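Long-range contacts in N-acetylneuraminate lyase (Fusobacterium nucleatum subsp. nucleatum ATCC 25586, PDB 5ZKA), which is a lyase by name and belongs to the dihydrodipicolinate synthetase family, whose members are built on a TIM barrel: residues A14-Y19 / T257-L262; D39-D44 / N216-K221; N79-V84 / C106-T111; Y136-S141 / K163-K168. All coordinates share one frame; numbering follows the deposited sequence.

Contact 1 of 4, residues A14-Y19 / T257-L262; sequences ALMVPY and TIKEIL
Lys259 NZ is held by two acceptors, a backbone carbonyl and a water. Lys259 NZ donates to Val17 O (2.9 Å) and to a water that takes the backbone N of Tyr19 as a second donor. The contact joins the loop after strand 10-14, the first strand of the TIM barrel, to helix 254-264, one of the helices after the eighth strand. The donor NZ lies 23° out of the Val17 carbonyl plane. The lysine chain runs extended beyond CG, which carries the amine from the helix across to the loop. At the end of this reach Lys259 NZ also sits at the edge of the Tyr19 ring, near its plane and 3.9 Å from Tyr19 CD1. The amine, probably charged, thus sits among a carbonyl, a water and a ring edge in a buried setting.

Met16 fills the apolar side of the contact. Its chain bends twice, at chi2 (-84°) and chi3 (-40°), and this folds the methyl onto the lysine stem. Met16 SD packs on Ile258 CG2 at 3.9 Å. Leu262 CD1 lies farther along the helix, 4.4 Å from Met16 CG. Among the apolar contacts the methyl comes closest: Met16 CE is 3.5 Å from both Lys259 CE and Lys259 CG.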
# COMPACT_ATOMS: atom_id res chain seq x y z
N ALA B 14 -13.62 -12.45 9.76
CA ALA B 14 -12.81 -13.41 10.50
C ALA B 14 -13.52 -13.67 11.83
O ALA B 14 -13.43 -12.89 12.78
CB ALA B 14 -11.40 -12.88 10.70
N LEU B 15 -14.25 -14.78 11.88
CA LEU B 15 -15.24 -15.01 12.93
C LEU B 15 -14.61 -15.01 14.32
O LEU B 15 -13.68 -15.77 14.59
CB LEU B 15 -15.97 -16.33 12.67
CG LEU B 15 -17.08 -16.70 13.63
CD1 LEU B 15 -18.26 -15.74 13.51
CD2 LEU B 15 -17.52 -18.11 13.34
N MET B 16 -15.12 -14.15 15.19
CA MET B 16 -14.71 -14.11 16.58
C MET B 16 -15.35 -15.25 17.34
O MET B 16 -16.54 -15.53 17.16
CB MET B 16 -15.13 -12.79 17.22
CG MET B 16 -14.54 -11.56 16.57
SD MET B 16 -12.89 -11.21 17.18
CE MET B 16 -13.12 -11.57 18.91
N VAL B 17 -14.59 -15.90 18.21
CA VAL B 17 -15.07 -17.01 19.02
C VAL B 17 -15.10 -16.56 20.47
O VAL B 17 -14.08 -16.08 20.98
CB VAL B 17 -14.20 -18.27 18.85
CG1 VAL B 17 -14.70 -19.41 19.76
CG2 VAL B 17 -14.17 -18.71 17.39
N PRO B 18 -16.24 -16.66 21.16
CA PRO B 18 -16.29 -16.34 22.59
C PRO B 18 -16.02 -17.57 23.44
O PRO B 18 -16.27 -18.71 23.04
CB PRO B 18 -17.74 -15.87 22.78
CG PRO B 18 -18.51 -16.77 21.83
CD PRO B 18 -17.57 -17.08 20.66
N TYR B 19 -15.53 -17.31 24.65
CA TYR B 19 -15.13 -18.38 25.56
C TYR B 19 -15.75 -18.16 26.93
O TYR B 19 -15.96 -17.02 27.36
CB TYR B 19 -13.60 -18.45 25.68
CG TYR B 19 -12.92 -18.76 24.36
CD1 TYR B 19 -12.52 -17.73 23.52
CD2 TYR B 19 -12.70 -20.07 23.96
CE1 TYR B 19 -11.91 -18.00 22.31
CE2 TYR B 19 -12.09 -20.35 22.75
CZ TYR B 19 -11.70 -19.30 21.93
OH TYR B 19 -11.09 -19.57 20.72
N THR B 257 -11.10 -5.15 22.25
CA THR B 257 -12.04 -4.07 21.97
C THR B 257 -13.20 -4.54 21.10
O THR B 257 -14.35 -4.14 21.33
CB THR B 257 -11.31 -2.89 21.31
OG1 THR B 257 -10.32 -2.43 22.22
CG2 THR B 257 -12.28 -1.75 20.99
N ILE B 258 -12.93 -5.40 20.10
CA ILE B 258 -14.02 -5.96 19.31
C ILE B 258 -15.00 -6.71 20.20
O ILE B 258 -16.22 -6.60 20.04
CB ILE B 258 -13.46 -6.87 18.19
CG1 ILE B 258 -12.76 -6.02 17.13
CG2 ILE B 258 -14.58 -7.69 17.53
CD1 ILE B 258 -11.89 -6.83 16.18
N LYS B 259 -14.49 -7.47 21.19
CA LYS B 259 -15.39 -8.21 22.07
C LYS B 259 -16.21 -7.27 22.96
O LYS B 259 -17.40 -7.53 23.19
CB LYS B 259 -14.62 -9.23 22.92
CG LYS B 259 -14.07 -10.39 22.10
CD LYS B 259 -13.64 -11.59 22.93
CE LYS B 259 -13.77 -12.87 22.10
NZ LYS B 259 -12.94 -14.01 22.59
N GLU B 260 -15.60 -6.19 23.45
CA GLU B 260 -16.35 -5.21 24.24
C GLU B 260 -17.45 -4.55 23.41
O GLU B 260 -18.57 -4.36 23.90
CB GLU B 260 -15.42 -4.13 24.80
CG GLU B 260 -14.66 -4.57 26.02
CD GLU B 260 -15.55 -5.23 27.05
OE1 GLU B 260 -16.51 -4.59 27.52
OE2 GLU B 260 -15.28 -6.40 27.39
N ILE B 261 -17.16 -4.19 22.15
CA ILE B 261 -18.19 -3.56 21.35
C ILE B 261 -19.27 -4.56 20.96
O ILE B 261 -20.46 -4.20 20.90
CB ILE B 261 -17.54 -2.89 20.12
CG1 ILE B 261 -16.67 -1.71 20.59
CG2 ILE B 261 -18.61 -2.44 19.15
CD1 ILE B 261 -15.82 -1.07 19.49
N LEU B 262 -18.91 -5.83 20.74
CA LEU B 262 -19.94 -6.83 20.50
C LEU B 262 -20.90 -6.92 21.67
O LEU B 262 -22.12 -7.00 21.49
CB LEU B 262 -19.29 -8.19 20.23
CG LEU B 262 -18.77 -8.37 18.80
CD1 LEU B 262 -17.91 -9.63 18.71
CD2 LEU B 262 -19.93 -8.42 17.82
O HOH W 1 -14.68 -14.56 24.84

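Contact 2 of 4, residues D39-D44 / N216-K221; sequences DKMKVD and NGIRAK
The turn between helix 27-39 and strand 45-48 of the TIM barrel packs here against helix 213-228, which follows the last strand; Met41 and Lys221 have the largest shares of the contact. The two backbones come close where Met41 faces Gly217. Met41 CA and Gly217 CA are 4.7 Å apart, and Gly217 brings no side chain between them.

Met41 lies against the start of the 216-221 segment. Its chain is bent at chi2 (-70°), which turns the sulfur to the helix backbone. Gly217 N points at Met41 SD, 3.4 Å away, in a weak hydrogen bond. Beyond the sulfur, Met41 CE reaches Ile218 CD1 at 4.0 Å, and the two side chains cross at about a right angle. Ile218 CD1 also touches the backbone of the turn, 3.6 Å from Lys40 O. Tyr36 of helix 27-39 packs on Met41 as well.

Lys42 is the first residue to leave the helical backbone, with a positive phi of 59°. Its carbonyl lies beside the Lys221 side chain. The modelled distance from Lys221 NZ to Lys42 O is too short to be trusted, so the bond is doubtful in detail. Lys221 bends along its length toward the turn.

Asp44 approaches Lys221 from the opposite direction. Its OD2 takes a hydrogen bond from Ile11 N in strand 10-14. The charges do not form a salt bridge: Asp44 OD1 stays 4.0 Å from Lys221 NZ. Asp44 OD2 instead meets the aliphatic stem of the lysine, 3.5 Å from Lys221 CD.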
# COMPACT_ATOMS: atom_id res chain seq x y z
N ASP B 39 -26.89 -11.43 10.03
CA ASP B 39 -28.14 -10.67 10.01
C ASP B 39 -27.95 -9.17 10.17
O ASP B 39 -28.79 -8.40 9.68
CB ASP B 39 -29.09 -11.16 11.11
CG ASP B 39 -29.35 -12.66 11.05
OD1 ASP B 39 -29.13 -13.28 9.99
OD2 ASP B 39 -29.79 -13.22 12.09
N LYS B 40 -26.90 -8.71 10.86
CA LYS B 40 -26.72 -7.30 11.17
C LYS B 40 -25.55 -6.67 10.43
O LYS B 40 -25.67 -5.57 9.88
CB LYS B 40 -26.52 -7.10 12.69
CG LYS B 40 -27.67 -7.66 13.53
CD LYS B 40 -29.01 -7.10 13.12
CE LYS B 40 -30.04 -7.28 14.21
NZ LYS B 40 -31.00 -8.38 13.92
N MET B 41 -24.40 -7.34 10.40
CA MET B 41 -23.31 -6.87 9.56
C MET B 41 -23.54 -7.18 8.08
O MET B 41 -22.91 -6.55 7.23
CB MET B 41 -21.98 -7.48 10.03
CG MET B 41 -21.69 -7.21 11.51
SD MET B 41 -21.33 -5.46 11.78
CE MET B 41 -22.90 -4.81 12.33
N LYS B 42 -24.41 -8.14 7.78
CA LYS B 42 -24.76 -8.49 6.39
C LYS B 42 -23.53 -8.93 5.59
O LYS B 42 -23.41 -8.63 4.39
CB LYS B 42 -25.48 -7.34 5.68
CG LYS B 42 -26.82 -6.93 6.30
CD LYS B 42 -27.80 -8.07 6.32
CE LYS B 42 -29.20 -7.58 6.63
NZ LYS B 42 -30.14 -8.72 6.89
N VAL B 43 -22.62 -9.65 6.25
CA VAL B 43 -21.41 -10.09 5.56
C VAL B 43 -21.76 -11.07 4.44
O VAL B 43 -22.80 -11.74 4.43
CB VAL B 43 -20.39 -10.70 6.54
CG1 VAL B 43 -20.01 -9.69 7.59
CG2 VAL B 43 -20.92 -11.97 7.17
N ASP B 44 -20.86 -11.12 3.46
CA ASP B 44 -20.97 -12.05 2.35
C ASP B 44 -20.45 -13.43 2.71
O ASP B 44 -20.86 -14.42 2.10
CB ASP B 44 -20.22 -11.49 1.15
CG ASP B 44 -20.77 -10.15 0.72
OD1 ASP B 44 -21.94 -10.12 0.31
OD2 ASP B 44 -20.04 -9.13 0.81
N ASN B 216 -17.93 -3.74 12.14
CA ASN B 216 -17.98 -2.63 11.18
C ASN B 216 -18.28 -3.13 9.76
O ASN B 216 -17.90 -2.49 8.78
CB ASN B 216 -16.66 -1.85 11.22
CG ASN B 216 -16.78 -0.45 10.62
OD1 ASN B 216 -17.77 0.26 10.82
ND2 ASN B 216 -15.76 -0.05 9.88
N GLY B 217 -18.98 -4.26 9.64
CA GLY B 217 -19.21 -4.84 8.31
C GLY B 217 -20.06 -3.98 7.41
O GLY B 217 -19.93 -4.05 6.18
N ILE B 218 -20.95 -3.16 7.98
CA ILE B 218 -21.81 -2.31 7.16
C ILE B 218 -20.98 -1.29 6.39
O ILE B 218 -21.12 -1.15 5.16
CB ILE B 218 -22.87 -1.63 8.03
CG1 ILE B 218 -23.82 -2.67 8.62
CG2 ILE B 218 -23.64 -0.60 7.20
CD1 ILE B 218 -24.56 -2.19 9.85
N ARG B 219 -20.09 -0.57 7.09
CA ARG B 219 -19.23 0.41 6.42
C ARG B 219 -18.30 -0.27 5.44
O ARG B 219 -18.02 0.28 4.36
CB ARG B 219 -18.40 1.19 7.44
CG ARG B 219 -19.15 2.27 8.21
CD ARG B 219 -18.17 3.16 8.97
NE ARG B 219 -18.86 4.20 9.73
CZ ARG B 219 -19.19 4.10 11.01
NH1 ARG B 219 -18.90 3.00 11.69
NH2 ARG B 219 -19.82 5.10 11.61
N ALA B 220 -17.77 -1.44 5.79
CA ALA B 220 -16.86 -2.13 4.89
C ALA B 220 -17.55 -2.49 3.58
O ALA B 220 -16.99 -2.30 2.50
CB ALA B 220 -16.28 -3.37 5.55
N LYS B 221 -18.78 -3.02 3.66
CA LYS B 221 -19.49 -3.35 2.43
C LYS B 221 -19.75 -2.10 1.60
O LYS B 221 -19.70 -2.16 0.36
CB LYS B 221 -20.80 -4.06 2.76
CG LYS B 221 -20.60 -5.38 3.50
CD LYS B 221 -21.37 -6.55 2.84
CE LYS B 221 -22.73 -6.10 2.34
NZ LYS B 221 -23.72 -7.18 2.40

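Contact 3 of 4, residues N79-V84 / C106-T111; sequences NLIAQV and CLSAVT
Gln83 lies across Ser108 on the neighbouring strand. Gln83 CB is 3.4 Å from Ser108 OG. Gln83 CG is anti to the backbone N (chi1 -154°) and passes Ser108 OG at 3.3 Å. A bend at chi2 (-80°) then turns the chain along the partner strand, with CD near Ser108 O. At the tip, Gln83 OE1 lies 3.4 Å from Ala109 CA and accepts a weak hydrogen bond from Val110 N at 3.3 Å. OE1 also takes Gly85 N, and NE2 donates to Gly49 O, so both ends of the amide are held. Ser108 OG is hydrogen-bonded to Tyr47 OH, while the glutamine stem meets it only by packing.

The two backbones are parallel, with Ala82 opposite Leu107 and Gln83 opposite Ser108. Ala82 N donates to Cys106 O, Ser108 N to Ala82 O (2.9 Å), and Val84 N to Ser108 O (2.9 Å). Ile81 CG2 rests against Ser108 CB at 3.8 Å. On the other face of the sheet, Leu107 CD2 lies loosely against Ala82 CB and Val84 CG1.

The strands belong to one beta-alpha-beta unit of the TIM barrel, linked through helix 89-102. Val99 of that helix touches Ala82, Val84 and Leu107, and helix 119-133 adds Ile129 against Leu107. The Gln83 and Ser108 side chains are on the inner face, toward strand 137-140. Strand 45-48 pairs with the far edge of strand 79-83.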
# COMPACT_ATOMS: atom_id res chain seq x y z
N ASN B 79 -21.02 -17.54 2.11
CA ASN B 79 -19.86 -18.36 1.78
C ASN B 79 -19.04 -18.64 3.04
O ASN B 79 -18.97 -17.82 3.96
CB ASN B 79 -18.99 -17.68 0.72
CG ASN B 79 -19.72 -17.52 -0.61
OD1 ASN B 79 -19.68 -16.45 -1.22
ND2 ASN B 79 -20.39 -18.57 -1.05
N LEU B 80 -18.42 -19.82 3.08
CA LEU B 80 -17.57 -20.21 4.20
C LEU B 80 -16.18 -20.58 3.71
O LEU B 80 -16.03 -21.23 2.67
CB LEU B 80 -18.17 -21.39 4.97
CG LEU B 80 -19.58 -21.19 5.52
CD1 LEU B 80 -20.11 -22.49 6.10
CD2 LEU B 80 -19.60 -20.08 6.55
N ILE B 81 -15.17 -20.18 4.46
CA ILE B 81 -13.79 -20.62 4.27
C ILE B 81 -13.30 -21.12 5.62
O ILE B 81 -13.46 -20.42 6.63
CB ILE B 81 -12.89 -19.48 3.76
CG1 ILE B 81 -13.43 -18.87 2.46
CG2 ILE B 81 -11.45 -19.97 3.58
CD1 ILE B 81 -12.71 -17.56 2.10
N ALA B 82 -12.69 -22.30 5.64
CA ALA B 82 -12.14 -22.89 6.87
C ALA B 82 -10.62 -22.86 6.83
O ALA B 82 -10.01 -23.51 5.98
CB ALA B 82 -12.63 -24.32 7.06
N GLN B 83 -10.02 -22.11 7.75
CA GLN B 83 -8.57 -22.12 7.92
C GLN B 83 -8.18 -23.35 8.72
O GLN B 83 -8.63 -23.52 9.87
CB GLN B 83 -8.09 -20.85 8.62
CG GLN B 83 -6.66 -20.46 8.31
CD GLN B 83 -5.65 -21.24 9.10
OE1 GLN B 83 -4.67 -21.74 8.56
NE2 GLN B 83 -5.89 -21.37 10.41
N VAL B 84 -7.35 -24.21 8.14
CA VAL B 84 -6.97 -25.48 8.75
C VAL B 84 -5.46 -25.63 8.90
O VAL B 84 -4.99 -26.71 9.25
CB VAL B 84 -7.56 -26.66 7.96
CG1 VAL B 84 -9.05 -26.50 7.82
CG2 VAL B 84 -6.88 -26.77 6.60
N CYS B 106 -14.36 -24.73 0.87
CA CYS B 106 -13.15 -23.98 0.59
C CYS B 106 -12.29 -23.96 1.84
O CYS B 106 -12.80 -23.69 2.93
CB CYS B 106 -13.46 -22.56 0.12
SG CYS B 106 -11.98 -21.71 -0.52
N LEU B 107 -11.01 -24.26 1.68
CA LEU B 107 -10.05 -24.23 2.78
C LEU B 107 -9.13 -23.04 2.61
O LEU B 107 -9.02 -22.45 1.53
CB LEU B 107 -9.21 -25.51 2.82
CG LEU B 107 -9.99 -26.82 2.77
CD1 LEU B 107 -9.05 -28.01 2.75
CD2 LEU B 107 -10.90 -26.88 3.98
N SER B 108 -8.46 -22.70 3.70
CA SER B 108 -7.32 -21.81 3.63
C SER B 108 -6.28 -22.34 4.61
O SER B 108 -6.59 -23.14 5.50
CB SER B 108 -7.69 -20.36 3.96
OG SER B 108 -8.06 -20.24 5.32
N ALA B 109 -5.04 -21.93 4.41
CA ALA B 109 -3.98 -22.39 5.29
C ALA B 109 -2.83 -21.42 5.26
O ALA B 109 -2.52 -20.83 4.22
CB ALA B 109 -3.49 -23.79 4.90
N VAL B 110 -2.20 -21.26 6.42
CA VAL B 110 -0.88 -20.67 6.54
C VAL B 110 0.02 -21.73 7.15
O VAL B 110 -0.44 -22.55 7.95
CB VAL B 110 -0.92 -19.38 7.39
CG1 VAL B 110 -1.38 -19.67 8.80
CG2 VAL B 110 0.41 -18.67 7.37
N THR B 111 1.29 -21.76 6.75
CA THR B 111 2.19 -22.80 7.21
C THR B 111 2.80 -22.44 8.57
O THR B 111 2.75 -21.29 8.99
CB THR B 111 3.29 -23.04 6.18
OG1 THR B 111 4.32 -22.06 6.34
CG2 THR B 111 2.73 -22.97 4.77

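Contact 4 of 4, residues Y136-S141 / K163-K168; sequences YMIIYS and KIIGVK
Met137 N bonds to Lys163 O (2.8 Å), the first of five backbone hydrogen bonds between these parallel strands. Met137 O then receives Ile165 N, and Gly166 O receives Ile139 N. Lys168 N to Ile139 O (2.7 Å) and Ser141 N to Lys168 O complete the series. Between the pairs Met137-Ile164 and Ile139-Val167 the second strand has one residue more than the first, as in a beta bulge. There Gly166 N is buried without a partner.

Two lysines meet tyrosine rings. Lys163 NZ stands over one face of the Tyr136 ring, 4.0 Å from its centroid, in a cation-pi contact. Lys168 has CG anti to the backbone N (chi1 180°) and stays extended, which lays its chain along the Tyr140 ring. Lys168 CD makes a CH-pi contact, 3.6 Å above the plane of the Tyr140 ring. Lys168 NZ donates to Tyr140 OH (3.1 Å), which is also bonded to Tyr47 OH.

Apolar packing lies on both faces. The Ile139 and Ile164 side chains cross at about a right angle, with Ile139 CG2 3.7 Å from Ile164 CG2. Ile139 CG1 meets Val167 CB at the same distance. On the other face Ile138 CD1 packs on Ile165 CG1 (3.8 Å).

Phe155 of helix 152-159 touches Ile139 and Val167, while Tyr140 and Lys168 point inward. Two parallel strands with their linking helix outside form the beta-alpha-beta unit characteristic of a TIM barrel.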
# COMPACT_ATOMS: atom_id res chain seq x y z
N TYR B 136 -10.88 -27.15 -2.25
CA TYR B 136 -10.24 -25.95 -2.78
C TYR B 136 -9.47 -25.22 -1.68
O TYR B 136 -9.76 -25.37 -0.49
CB TYR B 136 -11.27 -25.01 -3.41
CG TYR B 136 -12.11 -25.71 -4.45
CD1 TYR B 136 -11.74 -25.71 -5.79
CD2 TYR B 136 -13.26 -26.41 -4.09
CE1 TYR B 136 -12.50 -26.36 -6.74
CE2 TYR B 136 -14.03 -27.06 -5.04
CZ TYR B 136 -13.64 -27.04 -6.36
OH TYR B 136 -14.41 -27.69 -7.30
N MET B 137 -8.51 -24.41 -2.10
CA MET B 137 -7.54 -23.84 -1.17
C MET B 137 -7.28 -22.37 -1.47
O MET B 137 -7.05 -22.00 -2.63
CB MET B 137 -6.23 -24.63 -1.22
CG MET B 137 -5.07 -23.98 -0.46
SD MET B 137 -5.27 -24.01 1.33
CE MET B 137 -5.11 -25.76 1.62
N ILE B 138 -7.30 -21.55 -0.42
CA ILE B 138 -6.84 -20.16 -0.44
C ILE B 138 -5.49 -20.11 0.28
O ILE B 138 -5.39 -20.51 1.45
CB ILE B 138 -7.85 -19.22 0.24
CG1 ILE B 138 -9.19 -19.22 -0.52
CG2 ILE B 138 -7.28 -17.79 0.37
CD1 ILE B 138 -9.10 -18.70 -1.90
N ILE B 139 -4.45 -19.62 -0.40
CA ILE B 139 -3.13 -19.49 0.20
C ILE B 139 -3.01 -18.14 0.88
O ILE B 139 -3.81 -17.23 0.65
CB ILE B 139 -2.00 -19.68 -0.83
CG1 ILE B 139 -2.15 -18.66 -1.96
CG2 ILE B 139 -1.97 -21.11 -1.37
CD1 ILE B 139 -0.97 -18.58 -2.90
N TYR B 140 -2.01 -18.01 1.74
CA TYR B 140 -1.63 -16.72 2.31
C TYR B 140 -0.47 -16.15 1.50
O TYR B 140 0.42 -16.89 1.08
CB TYR B 140 -1.22 -16.85 3.77
CG TYR B 140 -2.36 -16.83 4.76
CD1 TYR B 140 -3.47 -17.65 4.58
CD2 TYR B 140 -2.31 -16.03 5.90
CE1 TYR B 140 -4.51 -17.65 5.49
CE2 TYR B 140 -3.36 -16.02 6.82
CZ TYR B 140 -4.45 -16.84 6.60
OH TYR B 140 -5.51 -16.86 7.49
N SER B 141 -0.49 -14.82 1.30
CA SER B 141 0.61 -14.16 0.60
C SER B 141 1.92 -14.26 1.38
O SER B 141 2.99 -14.38 0.77
CB SER B 141 0.26 -12.70 0.32
OG SER B 141 0.12 -11.98 1.55
N LYS B 163 -6.96 -26.30 -8.06
CA LYS B 163 -7.73 -26.24 -6.82
C LYS B 163 -7.20 -25.20 -5.85
O LYS B 163 -7.82 -24.97 -4.80
CB LYS B 163 -7.76 -27.63 -6.17
CG LYS B 163 -8.71 -28.60 -6.87
CD LYS B 163 -8.96 -29.84 -6.03
CE LYS B 163 -10.11 -30.66 -6.60
NZ LYS B 163 -11.34 -29.84 -6.74
N ILE B 164 -6.07 -24.56 -6.15
CA ILE B 164 -5.58 -23.43 -5.37
C ILE B 164 -6.15 -22.19 -6.06
O ILE B 164 -5.62 -21.72 -7.06
CB ILE B 164 -4.05 -23.41 -5.29
CG1 ILE B 164 -3.58 -24.66 -4.55
CG2 ILE B 164 -3.56 -22.13 -4.59
CD1 ILE B 164 -2.10 -24.70 -4.25
N ILE B 165 -7.28 -21.69 -5.54
CA ILE B 165 -8.13 -20.80 -6.31
C ILE B 165 -7.94 -19.33 -5.95
O ILE B 165 -8.57 -18.47 -6.60
CB ILE B 165 -9.62 -21.17 -6.16
CG1 ILE B 165 -10.08 -21.05 -4.70
CG2 ILE B 165 -9.87 -22.58 -6.72
CD1 ILE B 165 -11.59 -21.16 -4.54
N GLY B 166 -7.13 -19.01 -4.95
CA GLY B 166 -6.93 -17.62 -4.59
C GLY B 166 -5.95 -17.45 -3.43
O GLY B 166 -5.34 -18.41 -2.96
N VAL B 167 -5.81 -16.20 -2.99
CA VAL B 167 -4.82 -15.83 -1.99
C VAL B 167 -5.42 -14.78 -1.06
O VAL B 167 -6.14 -13.88 -1.50
CB VAL B 167 -3.52 -15.29 -2.64
CG1 VAL B 167 -3.84 -14.24 -3.70
CG2 VAL B 167 -2.55 -14.73 -1.57
N LYS B 168 -5.14 -14.92 0.24
CA LYS B 168 -5.40 -13.87 1.22
C LYS B 168 -4.15 -13.01 1.34
O LYS B 168 -3.08 -13.50 1.72
CB LYS B 168 -5.77 -14.47 2.59
CG LYS B 168 -6.05 -13.45 3.70
CD LYS B 168 -6.24 -14.19 5.03
CE LYS B 168 -6.68 -13.26 6.15
NZ LYS B 168 -6.61 -13.96 7.46

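Overall arrangement
Contacts 3 and 4 are barrel wall. They join successive parallel strands, and strands 107-109 and 137-140 are themselves neighbours in the sheet. The centres of contacts 3 and 4 are 8 Å apart, and Leu107 probably bonds through its backbone to Tyr136 and Ile138. Main-chain bonds dominate in both. Contacts 1 and 2 instead tie early loops to helices that follow the last strand. In each a lysine reaches toward a backbone carbonyl, soundly in contact 1, doubtfully in contact 2. Contacts 1 and 3 are buried. Contact 2 includes exposed residues, and contact 4 is partly buried, with Tyr136 exposed. Contact 2 touches contact 3 through Asp44 O and Asn79 N. Along the chain, contacts 2, 3 and 4 all lie within the loop closed by contact 1.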